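Long-range contacts in putative glucose-6-phosphate 1-epimerase (Salmonella typhimurium, PDB 2HTA), which probably interconverts the alpha and beta anomers of glucose 6-phosphate, acting as a hexose-6-phosphate mutarotase: residues Gln58-Leu63 / Leu116-Lys121; Ile200-Asp205 / Arg221-Tyr226; Phe172-Ala177 / Ala288-Thr293; Ala231-His236 / Val246-His251. All blocks are in the same frame, centred on the assembly; numbering follows the deposited sequence.

Contact 1 of 4, residues Gln58-Leu63 / Leu116-Lys121; sequences QGAHLL and LPWALK
Gln58 opens the contact with its backbone, whose CA comes to 4.0 Å from the CA of Pro117, a single beta bridge between the two segments. Its side chain is extended, CG anti to the backbone N (chi1 -178°), so the amide is carried off to the backbone of Lys83 and Gly85, and CG merely passes the Leu116 carbonyl. Gly59 makes the one direct hydrogen bond: its N donates to Leu116 O at 2.8 Å, nearly straight at 167° although the N-H stands above the carbonyl plane. With phi at 76° a CB here would jam against the preceding carbonyl, which suits glycine, and the bare CA lies 3.4 Å from Trp118 NE1. Ala60 follows over the same indole face. Its methyl CB sits 3.8 Å from the centroid of the six-membered ring of Trp118, a CH-pi contact, while its N lies 3.4 Å from Trp118 CD1. A small side chain lets the backbone come this close. The indole NE1 is satisfied by Ala113 O, which fixes the ring's rotation, and Phe134, Leu152 and Leu166 also pack on Trp118. From His61 the chain enters strand 61-67 and leaves the partner segment. A glycine-containing loop seated on a tryptophan thus joins two edge strands, 61-67 and 119-125, of different sheets in the antiparallel beta-sandwich of the galactose mutarotase superfamily, close to Arg114, a probable substrate-binding residue.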
loop_
_atom_site.group_PDB
_atom_site.type_symbol
_atom_site.label_atom_id
_atom_site.label_comp_id
_atom_site.label_asym_id
_atom_site.label_seq_id
_atom_site.Cartn_x
_atom_site.Cartn_y
_atom_site.Cartn_z
ATOM N N GLN A 58 -2.365 -10.879 7.738
ATOM C CA GLN A 58 -3.576 -10.637 6.933
ATOM C C GLN A 58 -3.321 -9.610 5.843
ATOM O O GLN A 58 -2.996 -8.452 6.130
ATOM C CB GLN A 58 -4.744 -10.208 7.827
ATOM C CG GLN A 58 -6.023 -9.983 7.055
ATOM C CD GLN A 58 -7.157 -9.829 8.019
ATOM O OE1 GLN A 58 -7.607 -10.802 8.594
ATOM N NE2 GLN A 58 -7.599 -8.619 8.213
ATOM N N GLY A 59 -3.441 -10.014 4.581
ATOM C CA GLY A 59 -3.112 -9.116 3.494
ATOM C C GLY A 59 -1.630 -8.882 3.206
ATOM O O GLY A 59 -1.310 -7.987 2.399
ATOM N N ALA A 60 -0.731 -9.655 3.829
ATOM C CA ALA A 60 0.721 -9.334 3.810
ATOM C C ALA A 60 0.868 -7.823 3.791
ATOM O O ALA A 60 1.489 -7.249 2.873
ATOM C CB ALA A 60 1.397 -9.931 2.572
ATOM N N HIS A 61 0.235 -7.177 4.762
ATOM C CA HIS A 61 -0.047 -5.752 4.699
ATOM C C HIS A 61 1.041 -4.987 5.429
ATOM O O HIS A 61 1.154 -5.038 6.658
ATOM C CB HIS A 61 -1.400 -5.478 5.380
ATOM C CG HIS A 61 -2.009 -4.147 5.034
ATOM N ND1 HIS A 61 -3.278 -4.026 4.483
ATOM C CD2 HIS A 61 -1.571 -2.875 5.243
ATOM C CE1 HIS A 61 -3.557 -2.740 4.316
ATOM N NE2 HIS A 61 -2.531 -2.024 4.766
ATOM N N LEU A 62 1.856 -4.279 4.658
ATOM C CA LEU A 62 2.855 -3.413 5.257
ATOM C C LEU A 62 2.126 -2.253 5.946
ATOM O O LEU A 62 1.490 -1.464 5.317
ATOM C CB LEU A 62 3.814 -2.919 4.153
ATOM C CG LEU A 62 4.927 -1.945 4.595
ATOM C CD1 LEU A 62 5.902 -2.511 5.648
ATOM C CD2 LEU A 62 5.697 -1.497 3.304
ATOM N N LEU A 63 2.254 -2.166 7.256
ATOM C CA LEU A 63 1.556 -1.171 8.079
ATOM C C LEU A 63 2.378 0.095 8.281
ATOM O O LEU A 63 1.815 1.199 8.362
ATOM C CB LEU A 63 1.350 -1.766 9.482
ATOM C CG LEU A 63 0.612 -3.107 9.531
ATOM C CD1 LEU A 63 0.520 -3.715 10.909
ATOM C CD2 LEU A 63 -0.805 -2.874 8.945
ATOM N N LEU A 116 -7.235 -11.825 3.531
ATOM C CA LEU A 116 -6.891 -13.215 3.889
ATOM C C LEU A 116 -5.503 -13.318 4.528
ATOM O O LEU A 116 -4.646 -12.480 4.247
ATOM C CB LEU A 116 -6.919 -14.086 2.624
ATOM C CG LEU A 116 -8.266 -14.138 1.900
ATOM C CD1 LEU A 116 -8.034 -14.877 0.557
ATOM C CD2 LEU A 116 -9.286 -14.896 2.798
ATOM N N PRO A 117 -5.287 -14.352 5.380
ATOM C CA PRO A 117 -4.004 -14.539 5.996
ATOM C C PRO A 117 -3.005 -15.088 5.009
ATOM O O PRO A 117 -3.277 -16.106 4.351
ATOM C CB PRO A 117 -4.294 -15.561 7.113
ATOM C CG PRO A 117 -5.590 -16.309 6.656
ATOM C CD PRO A 117 -6.302 -15.337 5.835
ATOM N N TRP A 118 -1.863 -14.407 4.905
ATOM C CA TRP A 118 -0.695 -14.898 4.128
ATOM C C TRP A 118 0.356 -15.537 5.047
ATOM O O TRP A 118 0.501 -15.163 6.210
ATOM C CB TRP A 118 0.035 -13.767 3.398
ATOM C CG TRP A 118 -0.768 -12.970 2.390
ATOM C CD1 TRP A 118 -2.042 -12.467 2.559
ATOM C CD2 TRP A 118 -0.317 -12.513 1.106
ATOM N NE1 TRP A 118 -2.415 -11.740 1.443
ATOM C CE2 TRP A 118 -1.384 -11.743 0.532
ATOM C CE3 TRP A 118 0.850 -12.702 0.371
ATOM C CZ2 TRP A 118 -1.280 -11.107 -0.738
ATOM C CZ3 TRP A 118 0.963 -12.066 -0.907
ATOM C CH2 TRP A 118 -0.099 -11.297 -1.452
ATOM N N ALA A 119 1.137 -16.443 4.485
ATOM C CA ALA A 119 2.178 -17.122 5.270
ATOM C C ALA A 119 3.445 -16.289 5.095
ATOM O O ALA A 119 3.670 -15.745 4.036
ATOM C CB ALA A 119 2.381 -18.566 4.711
ATOM N N LEU A 120 4.242 -16.180 6.124
ATOM C CA LEU A 120 5.585 -15.671 5.940
ATOM C C LEU A 120 6.463 -16.829 5.548
ATOM O O LEU A 120 6.829 -17.698 6.378
ATOM C CB LEU A 120 6.045 -14.999 7.227
ATOM C CG LEU A 120 7.538 -14.622 7.324
ATOM C CD1 LEU A 120 7.786 -13.546 6.241
ATOM C CD2 LEU A 120 7.938 -14.041 8.685
ATOM N N LYS A 121 6.821 -16.877 4.255
ATOM C CA LYS A 121 7.484 -18.016 3.665
ATOM C C LYS A 121 8.991 -17.929 3.861
ATOM O O LYS A 121 9.643 -18.980 4.051
ATOM C CB LYS A 121 7.180 -18.046 2.155
ATOM C CG LYS A 121 7.644 -19.244 1.426
ATOM C CD LYS A 121 7.392 -19.082 -0.104
ATOM C CE LYS A 121 7.634 -20.423 -0.825
ATOM N NZ LYS A 121 6.855 -21.572 -0.189
#

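Contact 2 of 4, residues Ile200-Asp205 / Arg221-Tyr226; sequences IDKVND and RTDRVY
Asp201 holds CG anti to its backbone N (chi1 -174°), while Arg224 sets CG beside its own N (chi1 -75°) and then runs extended to NE, so carboxylate and guanidinium cross obliquely on one side of the strand pair. Arg224 NH2 donates to Asp201 OD2 at 3.2 Å in a bent salt bridge, approaching from above the carboxylate plane. The same OD2 takes a shorter bond from Asn204 ND2, 2.7 Å long, and a water joins OD1 to Arg224 NE and to the backbone N of Asp223. An aspartate suits this place because its short carboxylate can serve the turn behind it and the arginine across it at once; Gln216 holds Arg224 NH1. Ile200 and Val225 form an antiparallel hydrogen-bonded pair, Ile200 N to Val225 O being 2.8 Å, and their branched side chains share the other side. Lys202 N continues the register to Asp223 O, 2.9 Å away and nearly along the C=O axis. The lysine chain, bent at chi3, lays CE 3.6 Å from Val225 CG2. Its NZ stays 4.3 Å from Asp223 OD1, too far for a salt bridge but near enough perhaps to favour the charged aspartate. Val203 CG2 lies over one face of the Arg221 guanidinium, 3.7 Å from NE. Asp223, a substrate-binding residue by similarity, also touches Val255 and Trp257 of strand 253-258, which pairs with strand 222-226 on the edge away from strand 198-201.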
loop_
_atom_site.group_PDB
_atom_site.type_symbol
_atom_site.label_atom_id
_atom_site.label_comp_id
_atom_site.label_asym_id
_atom_site.label_seq_id
_atom_site.Cartn_x
_atom_site.Cartn_y
_atom_site.Cartn_z
ATOM N N ILE A 200 -7.820 10.277 -15.493
ATOM C CA ILE A 200 -9.286 10.073 -15.345
ATOM C C ILE A 200 -9.612 10.559 -13.958
ATOM O O ILE A 200 -8.987 10.131 -12.991
ATOM C CB ILE A 200 -9.668 8.585 -15.509
ATOM C CG1 ILE A 200 -9.367 8.160 -16.947
ATOM C CG2 ILE A 200 -11.202 8.362 -15.265
ATOM C CD1 ILE A 200 -9.076 6.621 -17.073
ATOM N N ASP A 201 -10.563 11.488 -13.874
ATOM C CA ASP A 201 -10.976 12.066 -12.604
ATOM C C ASP A 201 -12.234 11.346 -12.124
ATOM O O ASP A 201 -13.364 11.653 -12.582
ATOM C CB ASP A 201 -11.263 13.561 -12.818
ATOM C CG ASP A 201 -11.550 14.299 -11.539
ATOM O OD1 ASP A 201 -11.813 13.632 -10.531
ATOM O OD2 ASP A 201 -11.563 15.552 -11.560
ATOM N N LYS A 202 -12.051 10.437 -11.162
ATOM C CA LYS A 202 -13.139 9.618 -10.638
ATOM C C LYS A 202 -14.096 10.418 -9.742
ATOM O O LYS A 202 -15.198 9.970 -9.461
ATOM C CB LYS A 202 -12.551 8.461 -9.834
ATOM C CG LYS A 202 -11.987 7.380 -10.762
ATOM C CD LYS A 202 -11.941 6.031 -10.045
ATOM C CE LYS A 202 -10.512 5.733 -9.626
ATOM N NZ LYS A 202 -10.388 4.339 -9.110
ATOM N N VAL A 203 -13.639 11.568 -9.251
ATOM C CA VAL A 203 -14.483 12.442 -8.471
ATOM C C VAL A 203 -15.498 13.114 -9.387
ATOM O O VAL A 203 -16.591 13.404 -8.958
ATOM C CB VAL A 203 -13.705 13.518 -7.662
ATOM C CG1 VAL A 203 -14.642 14.569 -7.018
ATOM C CG2 VAL A 203 -12.863 12.887 -6.567
ATOM N N ASN A 204 -15.139 13.336 -10.640
ATOM C CA ASN A 204 -15.927 14.149 -11.518
ATOM C C ASN A 204 -16.300 13.356 -12.761
ATOM O O ASN A 204 -15.811 13.640 -13.836
ATOM C CB ASN A 204 -15.147 15.428 -11.893
ATOM C CG ASN A 204 -14.950 16.341 -10.724
ATOM O OD1 ASN A 204 -15.905 16.913 -10.227
ATOM N ND2 ASN A 204 -13.715 16.485 -10.271
ATOM N N ASP A 205 -17.128 12.323 -12.585
ATOM C CA ASP A 205 -17.753 11.627 -13.722
ATOM C C ASP A 205 -16.789 10.915 -14.662
ATOM O O ASP A 205 -17.103 10.687 -15.855
ATOM C CB ASP A 205 -18.656 12.595 -14.503
ATOM C CG ASP A 205 -19.968 12.874 -13.774
ATOM O OD1 ASP A 205 -20.546 11.934 -13.173
ATOM O OD2 ASP A 205 -20.427 14.029 -13.795
ATOM N N ARG A 221 -11.202 16.568 -1.830
ATOM C CA ARG A 221 -11.298 15.204 -2.364
ATOM C C ARG A 221 -10.789 15.127 -3.795
ATOM O O ARG A 221 -11.311 15.807 -4.706
ATOM C CB ARG A 221 -12.716 14.689 -2.301
ATOM C CG ARG A 221 -12.841 13.236 -2.687
ATOM C CD ARG A 221 -14.334 12.881 -2.659
ATOM N NE ARG A 221 -14.587 11.699 -3.493
ATOM C CZ ARG A 221 -15.667 11.525 -4.250
ATOM N NH1 ARG A 221 -16.612 12.457 -4.296
ATOM N NH2 ARG A 221 -15.797 10.415 -4.962
ATOM N N THR A 222 -9.758 14.283 -3.975
ATOM C CA THR A 222 -9.055 14.104 -5.237
ATOM C C THR A 222 -8.924 12.597 -5.487
ATOM O O THR A 222 -8.570 11.859 -4.565
ATOM C CB THR A 222 -7.639 14.730 -5.139
ATOM O OG1 THR A 222 -7.772 16.106 -4.853
ATOM C CG2 THR A 222 -6.865 14.579 -6.464
ATOM N N ASP A 223 -9.287 12.121 -6.682
ATOM C CA ASP A 223 -9.258 10.686 -6.960
ATOM C C ASP A 223 -9.029 10.538 -8.447
ATOM O O ASP A 223 -9.956 10.656 -9.239
ATOM C CB ASP A 223 -10.567 9.994 -6.516
ATOM C CG ASP A 223 -10.458 8.466 -6.542
ATOM O OD1 ASP A 223 -9.378 7.941 -6.973
ATOM O OD2 ASP A 223 -11.427 7.778 -6.114
ATOM N N ARG A 224 -7.770 10.367 -8.831
ATOM C CA ARG A 224 -7.348 10.470 -10.216
ATOM C C ARG A 224 -6.491 9.283 -10.611
ATOM O O ARG A 224 -5.597 8.840 -9.838
ATOM C CB ARG A 224 -6.580 11.780 -10.446
ATOM C CG ARG A 224 -7.595 12.972 -10.480
ATOM C CD ARG A 224 -6.948 14.293 -10.288
ATOM N NE ARG A 224 -8.044 15.266 -10.391
ATOM C CZ ARG A 224 -7.909 16.473 -10.899
ATOM N NH1 ARG A 224 -6.708 16.884 -11.301
ATOM N NH2 ARG A 224 -8.977 17.264 -10.998
ATOM N N VAL A 225 -6.778 8.748 -11.802
ATOM C CA VAL A 225 -5.984 7.698 -12.408
ATOM C C VAL A 225 -5.112 8.309 -13.490
ATOM O O VAL A 225 -5.609 8.779 -14.526
ATOM C CB VAL A 225 -6.871 6.592 -13.078
ATOM C CG1 VAL A 225 -5.959 5.454 -13.592
ATOM C CG2 VAL A 225 -7.985 6.104 -12.099
ATOM N N TYR A 226 -3.812 8.395 -13.263
ATOM C CA TYR A 226 -2.918 8.935 -14.284
ATOM C C TYR A 226 -2.585 7.865 -15.334
ATOM O O TYR A 226 -2.217 6.748 -15.001
ATOM C CB TYR A 226 -1.651 9.539 -13.589
ATOM C CG TYR A 226 -2.126 10.610 -12.609
ATOM C CD1 TYR A 226 -2.431 10.289 -11.298
ATOM C CD2 TYR A 226 -2.391 11.927 -13.053
ATOM C CE1 TYR A 226 -2.910 11.266 -10.419
ATOM C CE2 TYR A 226 -2.874 12.876 -12.202
ATOM C CZ TYR A 226 -3.147 12.534 -10.883
ATOM O OH TYR A 226 -3.622 13.483 -10.014
HETATM O O HOH W 1 -10.203 14.242 -8.581
#

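Contact 3 of 4, residues Phe172-Ala177 / Ala288-Thr293; sequences FATTSA and APQQAT
Strands 172-177 and 289-292 run antiparallel but strongly splayed, 130° between their directions, and are tied by two hydrogen-bonded pairs, Phe172 with Ala292 and Thr174 with Gln290. The straightest of the four backbone bonds is Gln290 N to Thr174 O, 2.8 Å long at 175°. Phe172 takes the crowded position between its backbone N and carbonyl carbon (chi1 40°), which turns the ring inward so that CE1 meets the methyl of Ala292 at 3.5 Å. A small alanine leaves room for the ring, which also meets Trp146. Between these pairs Ala173 stands opposite Gln291 in a non-hydrogen-bonded pair; the CB of Ala173 also lies 4.1 Å from the CB of Pro289, one residue before Gln290. Thr174 and Ser176 likewise hold their hydroxyls in the crowded position, and both oxygens turn to the side of the Gln290 side chain. Gln290 is extended beyond CG, so that OE1 reaches the level of Ser176 OG. Those two atoms remain 3.7 Å apart and are joined through water instead. One water donates to Gln290 OE1 at 2.6 Å and also binds Thr174 OG1 and Ser176 OG; a second also links OE1 and Ser176 OG, so OE1 accepts from both. Gln290 NE2 is held by Arg299 O, which orients the amide. A third water donates to Gln290 O and Phe172 O and binds Thr174 OG1. Polar residues suit this buried, hydrated layer. The chain turns a corner at Ala288, letting strand 289-292 join strand 172-183 after strand 278-286, within the curved antiparallel sheet of the mutarotase beta-sandwich, whose probable catalytic His179 and Glu282 lie on these two longer strands.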
loop_
_atom_site.group_PDB
_atom_site.type_symbol
_atom_site.label_atom_id
_atom_site.label_comp_id
_atom_site.label_asym_id
_atom_site.label_seq_id
_atom_site.Cartn_x
_atom_site.Cartn_y
_atom_site.Cartn_z
ATOM N N PHE A 172 -4.650 -16.354 -15.711
ATOM C CA PHE A 172 -5.781 -15.473 -15.479
ATOM C C PHE A 172 -5.354 -14.084 -15.894
ATOM O O PHE A 172 -4.187 -13.837 -16.141
ATOM C CB PHE A 172 -6.294 -15.500 -14.001
ATOM C CG PHE A 172 -5.196 -15.565 -12.960
ATOM C CD1 PHE A 172 -4.254 -14.557 -12.863
ATOM C CD2 PHE A 172 -5.097 -16.647 -12.084
ATOM C CE1 PHE A 172 -3.199 -14.595 -11.884
ATOM C CE2 PHE A 172 -4.064 -16.726 -11.160
ATOM C CZ PHE A 172 -3.096 -15.689 -11.027
ATOM N N ALA A 173 -6.330 -13.186 -15.975
ATOM C CA ALA A 173 -6.086 -11.800 -16.292
ATOM C C ALA A 173 -6.713 -10.997 -15.156
ATOM O O ALA A 173 -7.833 -11.293 -14.736
ATOM C CB ALA A 173 -6.750 -11.447 -17.625
ATOM N N THR A 174 -5.962 -10.037 -14.607
ATOM C CA THR A 174 -6.319 -9.320 -13.382
ATOM C C THR A 174 -6.086 -7.801 -13.494
ATOM O O THR A 174 -5.424 -7.319 -14.417
ATOM C CB THR A 174 -5.452 -9.767 -12.139
ATOM O OG1 THR A 174 -4.056 -9.462 -12.368
ATOM C CG2 THR A 174 -5.565 -11.242 -11.845
ATOM N N THR A 175 -6.627 -7.069 -12.523
ATOM C CA THR A 175 -6.153 -5.719 -12.276
ATOM C C THR A 175 -5.764 -5.651 -10.791
ATOM O O THR A 175 -6.227 -6.454 -9.958
ATOM C CB THR A 175 -7.189 -4.642 -12.643
ATOM O OG1 THR A 175 -8.384 -4.859 -11.894
ATOM C CG2 THR A 175 -7.535 -4.672 -14.222
ATOM N N SER A 176 -4.826 -4.764 -10.469
ATOM C CA SER A 176 -4.232 -4.780 -9.133
ATOM C C SER A 176 -3.640 -3.407 -8.812
ATOM O O SER A 176 -3.520 -2.550 -9.717
ATOM C CB SER A 176 -3.149 -5.836 -9.010
ATOM O OG SER A 176 -2.177 -5.701 -10.043
ATOM N N ALA A 177 -3.249 -3.227 -7.546
ATOM C CA ALA A 177 -2.596 -1.997 -7.079
ATOM C C ALA A 177 -1.785 -2.244 -5.798
ATOM O O ALA A 177 -2.114 -3.170 -4.996
ATOM C CB ALA A 177 -3.659 -0.909 -6.756
ATOM N N ALA A 288 -6.078 -1.654 -18.314
ATOM C CA ALA A 288 -6.146 -2.854 -19.126
ATOM C C ALA A 288 -5.827 -3.979 -18.149
ATOM O O ALA A 288 -5.250 -3.723 -17.106
ATOM C CB ALA A 288 -5.082 -2.817 -20.261
ATOM N N PRO A 289 -6.181 -5.223 -18.487
ATOM C CA PRO A 289 -5.836 -6.320 -17.588
ATOM C C PRO A 289 -4.440 -6.878 -17.815
ATOM O O PRO A 289 -3.917 -6.851 -18.921
ATOM C CB PRO A 289 -6.896 -7.371 -17.942
ATOM C CG PRO A 289 -7.023 -7.229 -19.387
ATOM C CD PRO A 289 -6.948 -5.728 -19.649
ATOM N N GLN A 290 -3.860 -7.376 -16.744
ATOM C CA GLN A 290 -2.532 -7.927 -16.737
ATOM C C GLN A 290 -2.593 -9.426 -16.908
ATOM O O GLN A 290 -3.422 -10.087 -16.315
ATOM C CB GLN A 290 -1.870 -7.567 -15.411
ATOM C CG GLN A 290 -0.391 -7.489 -15.463
ATOM C CD GLN A 290 0.207 -7.092 -14.128
ATOM O OE1 GLN A 290 -0.480 -7.063 -13.086
ATOM N NE2 GLN A 290 1.512 -6.736 -14.162
ATOM N N GLN A 291 -1.701 -9.941 -17.741
ATOM C CA GLN A 291 -1.612 -11.359 -18.053
ATOM C C GLN A 291 -0.778 -12.106 -17.017
ATOM O O GLN A 291 0.335 -11.645 -16.677
ATOM C CB GLN A 291 -0.887 -11.546 -19.405
ATOM C CG GLN A 291 -1.453 -10.744 -20.598
ATOM C CD GLN A 291 -2.981 -10.959 -20.713
ATOM O OE1 GLN A 291 -3.760 -9.970 -20.837
ATOM N NE2 GLN A 291 -3.412 -12.221 -20.585
ATOM N N ALA A 292 -1.282 -13.244 -16.544
ATOM C CA ALA A 292 -0.451 -14.222 -15.838
ATOM C C ALA A 292 -0.617 -15.559 -16.529
ATOM O O ALA A 292 -1.728 -15.962 -16.811
ATOM C CB ALA A 292 -0.832 -14.347 -14.383
ATOM N N THR A 293 0.505 -16.210 -16.817
ATOM C CA THR A 293 0.540 -17.588 -17.346
ATOM C C THR A 293 1.540 -18.263 -16.414
ATOM O O THR A 293 2.103 -17.601 -15.539
ATOM C CB THR A 293 0.976 -17.624 -18.809
ATOM O OG1 THR A 293 2.359 -17.232 -18.895
ATOM C CG2 THR A 293 0.145 -16.678 -19.615
HETATM O O HOH W 2 -2.941 -11.565 -14.116
HETATM O O HOH W 3 -2.991 -6.744 -12.392
HETATM O O HOH W 4 -0.196 -7.487 -10.485
#

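Contact 4 of 4, residues Ala231-His236 / Val246-His251; sequences ACSVIH and VVHHHH
His248 places CG anti to its carbonyl carbon (chi1 -47°), which swings the ring from strand 242-249 toward the neighbouring strand. Its CB and CG both pass 3.9 Å from Ala231 O, the oxygen that accepts the backbone N-H of His248 itself. Farther out, CD2 comes to 3.3 Å from the same Ala231 O. At the tip NE2 donates to Ser233 OG, 2.8 Å away and lying in the ring plane, so the bond uses the imidazole N-H squarely. The other ring nitrogen, ND1, bonds to Thr283 OG1, and with both nitrogens engaged the ring's rotation is fixed. Histidine suits the place because it can offer a bond at each end of a flat ring, and serine because its short hydroxyl, set beside its backbone N (chi1 -51°), reaches that ring edge in its plane. Alongside this bond the backbones pair as antiparallel strands: Ser233 and Val246 form a hydrogen-bonded pair, with Val246 N to Ser233 O at 2.9 Å and 174°. Cys232 and Val247 are the adjoining non-hydrogen-bonded pair, and their SG and CG2 meet at 4.0 Å on the side away from the Ser233 hydroxyl. On the side of Ser233, Ile235 CD1 reaches Val246 CG2 at 4.0 Å, two branched apolar chains crossing obliquely. The two strands form the hairpin 232-237 and 242-249. Strand 191-193 adds to its far edge through Val234 and His236, strand 298-308 pairs with Val247 and His249, and strand 278-286, which carries the probable catalytic Glu282, packs against Ser233 and Ile235 from the opposing sheet.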
loop_
_atom_site.group_PDB
_atom_site.type_symbol
_atom_site.label_atom_id
_atom_site.label_comp_id
_atom_site.label_asym_id
_atom_site.label_seq_id
_atom_site.Cartn_x
_atom_site.Cartn_y
_atom_site.Cartn_z
ATOM N N ALA A 231 8.069 7.219 -14.264
ATOM C CA ALA A 231 8.436 6.117 -13.387
ATOM C C ALA A 231 8.430 6.561 -11.933
ATOM O O ALA A 231 8.059 5.796 -11.035
ATOM C CB ALA A 231 9.853 5.575 -13.742
ATOM N N CYS A 232 8.889 7.790 -11.695
ATOM C CA CYS A 232 9.023 8.279 -10.329
ATOM C C CYS A 232 8.011 9.397 -10.039
ATOM O O CYS A 232 8.061 10.469 -10.660
ATOM C CB CYS A 232 10.465 8.792 -10.153
ATOM S SG CYS A 232 10.742 9.238 -8.398
ATOM N N SER A 233 7.086 9.152 -9.118
ATOM C CA SER A 233 6.266 10.221 -8.589
ATOM C C SER A 233 7.016 10.876 -7.440
ATOM O O SER A 233 7.660 10.183 -6.656
ATOM C CB SER A 233 4.929 9.676 -8.017
ATOM O OG SER A 233 4.222 8.828 -8.945
ATOM N N VAL A 234 6.917 12.195 -7.286
ATOM C CA VAL A 234 7.606 12.807 -6.157
ATOM C C VAL A 234 6.587 13.551 -5.309
ATOM O O VAL A 234 5.872 14.436 -5.831
ATOM C CB VAL A 234 8.698 13.790 -6.616
ATOM C CG1 VAL A 234 9.384 14.454 -5.379
ATOM C CG2 VAL A 234 9.702 13.107 -7.557
ATOM N N ILE A 235 6.507 13.184 -4.029
ATOM C CA ILE A 235 5.604 13.862 -3.062
ATOM C C ILE A 235 6.464 14.951 -2.376
ATOM O O ILE A 235 7.517 14.628 -1.795
ATOM C CB ILE A 235 5.068 12.921 -1.956
ATOM C CG1 ILE A 235 4.384 11.702 -2.631
ATOM C CG2 ILE A 235 4.164 13.706 -0.902
ATOM C CD1 ILE A 235 3.990 10.579 -1.674
ATOM N N HIS A 236 6.037 16.198 -2.482
ATOM C CA HIS A 236 6.807 17.314 -1.888
ATOM C C HIS A 236 6.090 17.720 -0.624
ATOM O O HIS A 236 4.935 18.135 -0.699
ATOM C CB HIS A 236 6.804 18.485 -2.864
ATOM C CG HIS A 236 7.332 18.128 -4.216
ATOM N ND1 HIS A 236 8.620 18.393 -4.595
ATOM C CD2 HIS A 236 6.734 17.544 -5.285
ATOM C CE1 HIS A 236 8.815 17.972 -5.837
ATOM N NE2 HIS A 236 7.678 17.445 -6.277
ATOM N N VAL A 246 8.248 7.844 -5.109
ATOM C CA VAL A 246 7.490 6.587 -5.250
ATOM C C VAL A 246 7.709 6.105 -6.678
ATOM O O VAL A 246 7.243 6.750 -7.620
ATOM C CB VAL A 246 5.971 6.828 -4.967
ATOM C CG1 VAL A 246 5.237 5.514 -4.888
ATOM C CG2 VAL A 246 5.755 7.594 -3.689
ATOM N N VAL A 247 8.481 5.025 -6.837
ATOM C CA VAL A 247 8.877 4.548 -8.126
ATOM C C VAL A 247 8.021 3.339 -8.506
ATOM O O VAL A 247 7.869 2.398 -7.722
ATOM C CB VAL A 247 10.327 4.172 -8.161
ATOM C CG1 VAL A 247 10.745 3.744 -9.540
ATOM C CG2 VAL A 247 11.205 5.369 -7.713
ATOM N N HIS A 248 7.505 3.368 -9.723
ATOM C CA HIS A 248 6.550 2.392 -10.199
ATOM C C HIS A 248 7.187 1.538 -11.273
ATOM O O HIS A 248 7.892 2.058 -12.190
ATOM C CB HIS A 248 5.290 3.088 -10.761
ATOM C CG HIS A 248 4.738 4.165 -9.872
ATOM N ND1 HIS A 248 3.939 3.897 -8.778
ATOM C CD2 HIS A 248 4.947 5.506 -9.869
ATOM C CE1 HIS A 248 3.636 5.033 -8.165
ATOM N NE2 HIS A 248 4.221 6.027 -8.819
ATOM N N HIS A 249 7.002 0.214 -11.138
ATOM C CA HIS A 249 7.508 -0.728 -12.168
ATOM C C HIS A 249 6.464 -1.747 -12.553
ATOM O O HIS A 249 5.721 -2.201 -11.720
ATOM C CB HIS A 249 8.781 -1.425 -11.672
ATOM C CG HIS A 249 10.026 -0.598 -11.890
ATOM N ND1 HIS A 249 10.687 0.039 -10.864
ATOM C CD2 HIS A 249 10.676 -0.257 -13.038
ATOM C CE1 HIS A 249 11.725 0.696 -11.362
ATOM N NE2 HIS A 249 11.725 0.557 -12.686
ATOM N N HIS A 250 6.426 -2.099 -13.841
ATOM C CA HIS A 250 5.537 -3.125 -14.376
ATOM C C HIS A 250 4.078 -2.696 -14.325
ATOM O O HIS A 250 3.206 -3.544 -14.522
ATOM C CB HIS A 250 5.724 -4.521 -13.703
ATOM C CG HIS A 250 7.152 -4.866 -13.422
ATOM N ND1 HIS A 250 8.103 -4.970 -14.412
ATOM C CD2 HIS A 250 7.797 -5.089 -12.244
ATOM C CE1 HIS A 250 9.279 -5.251 -13.870
ATOM N NE2 HIS A 250 9.123 -5.342 -12.555
ATOM N N HIS A 251 3.818 -1.421 -14.045
ATOM C CA HIS A 251 2.466 -0.893 -13.849
ATOM C C HIS A 251 1.965 -0.311 -15.130
ATOM O O HIS A 251 2.724 -0.213 -16.139
ATOM C CB HIS A 251 2.532 0.304 -12.805
ATOM C CG HIS A 251 3.300 1.440 -13.357
ATOM N ND1 HIS A 251 4.633 1.296 -13.713
ATOM C CD2 HIS A 251 2.921 2.655 -13.798
ATOM C CE1 HIS A 251 5.057 2.429 -14.243
ATOM N NE2 HIS A 251 4.038 3.255 -14.341
#

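Contacts 2 and 3 belong to the same curved sheet, their nearest atoms about 9 Å apart, and both approach the probable active site: the side chain of Asp223 in contact 2 is about 6 Å from that of Glu282 and about 8 Å from that of His179, while Ser176 in contact 3 lies about 10 Å from each. Contact 4, in the facing sheet, brings His248 to about 6 Å from Glu282. It touches contact 3, with Gln290 NE2 3.6 Å from His250 O. Contact 1 lies across the chain's centre from contacts 2 and 4, its centre about 29 Å from that of contact 2, but shares the nine-stranded sheet with contact 4.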